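Local atomic coordinates of aspartate-semialdehyde dehydrogenase 2 (Vibrio cholerae, PDB entry 2R00), a protein that catalyses the NADPH-dependent reductive dephosphorylation of L-aspartyl-4-phosphate to L-aspartate-semialdehyde, a step towards lysine, methionine and threonine. Residues I126-C131 with V325-L330. Numbering follows the deposited sequence.
Sequences IANPNC and VQIAEL
Ile126 and Ile327 meet where the C-terminal helix 316-335 lies against strand 125-127, the last strand at one end of the Rossmann-type nucleotide-binding sheet, in its parallel part. The last helix, following strand 306-313 of the dimerisation-domain sheet, returns to pack against the side chain that strand 125-127 turns to it.

The apolar part of the contact is small and centred on Ile327. Its CG2 methyl does the touching, 3.7 Å from Ile126 CD1 and 3.9 Å from Ile126 CG2, so one methyl faces both the end of the longer branch and the short branch of its partner. The two side chains run past each other in opposite senses. In Ile327, CG2 is anti to the backbone N, which places CG1 beside that N (chi1 -66°) and lets the longer branch reach on towards the loop. There CD1 comes up against the side-chain amide of Asn128, 4.5 Å from its CG. Phe120 adds to the cover over Ile126, and Ala324, one turn earlier on the helix, packs on Asn128.

Polar interactions hold each segment separately in its surroundings. Backbone bonds to Val92 and Asp94 tie Ile126 to the adjacent strand, while Asn128 O accepts a hydrogen bond from Arg100 NE, an arginine predicted to bind phosphate. On the helix, Glu329 makes a salt bridge with Arg26 and Gln326 a hydrogen bond with Glu111.

Three loop residues beyond the strand, the chain reaches the active site. Cys131, which forms the acyl-thioester intermediate, starts helix 131-147 and touches Val316 at the beginning of the C-terminal helix. Just before it, Asn130 is the N-cap residue, its backbone N hydrogen-bonded to Glu219 OE1 and its OD1 capping the helix by accepting the N-H of Ser132.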
loop_
_atom_site.group_PDB
_atom_site.type_symbol
_atom_site.label_atom_id
_atom_site.label_comp_id
_atom_site.label_asym_id
_atom_site.label_seq_id
_atom_site.Cartn_x
_atom_site.Cartn_y
_atom_site.Cartn_z
ATOM N N ILE A 126 -3.084 -21.441 -24.273
ATOM C CA ILE A 126 -2.114 -20.661 -23.502
ATOM C C ILE A 126 -2.936 -19.739 -22.584
ATOM O O ILE A 126 -3.894 -19.134 -23.027
ATOM C CB ILE A 126 -1.226 -19.760 -24.422
ATOM C CG1 ILE A 126 -0.534 -20.591 -25.513
ATOM C CG2 ILE A 126 -0.196 -18.997 -23.595
ATOM C CD1 ILE A 126 -0.016 -19.763 -26.705
ATOM N N ALA A 127 -2.558 -19.643 -21.316
ATOM C CA ALA A 127 -3.316 -18.848 -20.339
ATOM C C ALA A 127 -2.690 -17.469 -20.189
ATOM O O ALA A 127 -1.465 -17.355 -20.094
ATOM C CB ALA A 127 -3.343 -19.567 -19.004
ATOM N N ASN A 128 -3.536 -16.435 -20.191
ATOM C CA ASN A 128 -3.128 -15.045 -19.971
ATOM C C ASN A 128 -3.218 -14.824 -18.468
ATOM O O ASN A 128 -4.249 -15.146 -17.882
ATOM C CB ASN A 128 -4.110 -14.101 -20.698
ATOM C CG ASN A 128 -3.524 -12.709 -21.007
ATOM O OD1 ASN A 128 -4.162 -11.673 -20.748
ATOM N ND2 ASN A 128 -2.347 -12.683 -21.606
ATOM N N PRO A 129 -2.139 -14.319 -17.826
ATOM C CA PRO A 129 -2.217 -14.116 -16.380
ATOM C C PRO A 129 -3.061 -12.912 -15.956
ATOM O O PRO A 129 -3.505 -12.118 -16.792
ATOM C CB PRO A 129 -0.743 -13.911 -15.953
ATOM C CG PRO A 129 0.089 -14.268 -17.144
ATOM C CD PRO A 129 -0.809 -13.958 -18.339
ATOM N N ASN A 130 -3.265 -12.809 -14.648
ATOM C CA ASN A 130 -3.920 -11.680 -14.027
ATOM C C ASN A 130 -3.092 -10.419 -14.272
ATOM O O ASN A 130 -1.862 -10.474 -14.196
ATOM C CB ASN A 130 -4.034 -11.977 -12.528
ATOM C CG ASN A 130 -5.034 -11.092 -11.832
ATOM O OD1 ASN A 130 -4.812 -9.899 -11.675
ATOM N ND2 ASN A 130 -6.151 -11.678 -11.407
ATOM N N CYS A 131 -3.746 -9.290 -14.564
ATOM C CA CYS A 131 -3.020 -8.017 -14.807
ATOM C C CYS A 131 -2.098 -7.645 -13.648
ATOM O O CYS A 131 -1.003 -7.146 -13.877
ATOM C CB CYS A 131 -3.959 -6.847 -15.153
ATOM S SG CYS A 131 -3.114 -5.349 -15.892
ATOM N N VAL A 325 -2.228 -10.222 -26.923
ATOM C CA VAL A 325 -1.797 -10.003 -28.309
ATOM C C VAL A 325 -0.291 -10.289 -28.487
ATOM O O VAL A 325 0.106 -10.915 -29.474
ATOM C CB VAL A 325 -2.208 -8.598 -28.821
ATOM C CG1 VAL A 325 -1.785 -8.386 -30.279
ATOM C CG2 VAL A 325 -3.715 -8.414 -28.689
ATOM N N GLN A 326 0.533 -9.877 -27.516
ATOM C CA GLN A 326 1.972 -10.187 -27.541
ATOM C C GLN A 326 2.253 -11.688 -27.566
ATOM O O GLN A 326 3.202 -12.142 -28.219
ATOM C CB GLN A 326 2.673 -9.598 -26.327
ATOM C CG GLN A 326 2.881 -8.093 -26.365
ATOM C CD GLN A 326 3.484 -7.583 -25.073
ATOM O OE1 GLN A 326 2.816 -7.530 -24.044
ATOM N NE2 GLN A 326 4.756 -7.208 -25.120
ATOM N N ILE A 327 1.443 -12.452 -26.831
ATOM C CA ILE A 327 1.496 -13.907 -26.888
ATOM C C ILE A 327 1.240 -14.375 -28.317
ATOM O O ILE A 327 2.011 -15.171 -28.846
ATOM C CB ILE A 327 0.472 -14.572 -25.914
ATOM C CG1 ILE A 327 0.840 -14.269 -24.452
ATOM C CG2 ILE A 327 0.412 -16.078 -26.163
ATOM C CD1 ILE A 327 -0.265 -14.571 -23.428
ATOM N N ALA A 328 0.162 -13.868 -28.931
ATOM C CA ALA A 328 -0.231 -14.236 -30.301
ATOM C C ALA A 328 0.839 -13.880 -31.337
ATOM O O ALA A 328 1.029 -14.600 -32.320
ATOM C CB ALA A 328 -1.545 -13.564 -30.677
ATOM N N GLU A 329 1.498 -12.746 -31.121
ATOM C CA GLU A 329 2.557 -12.285 -32.002
ATOM C C GLU A 329 3.693 -13.284 -32.006
ATOM O O GLU A 329 4.162 -13.670 -33.068
ATOM C CB GLU A 329 3.048 -10.908 -31.557
ATOM C CG GLU A 329 2.080 -9.782 -31.890
ATOM C CD GLU A 329 2.451 -8.467 -31.231
ATOM O OE1 GLU A 329 1.756 -7.473 -31.488
ATOM O OE2 GLU A 329 3.418 -8.429 -30.439
ATOM N N LEU A 330 4.117 -13.719 -30.820
ATOM C CA LEU A 330 5.209 -14.679 -30.693
ATOM C C LEU A 330 4.819 -16.071 -31.182
ATOM O O LEU A 330 5.623 -16.781 -31.795
ATOM C CB LEU A 330 5.697 -14.729 -29.244
ATOM C CG LEU A 330 6.952 -13.954 -28.844
ATOM C CD1 LEU A 330 7.143 -12.660 -29.616
ATOM C CD2 LEU A 330 6.927 -13.685 -27.339
#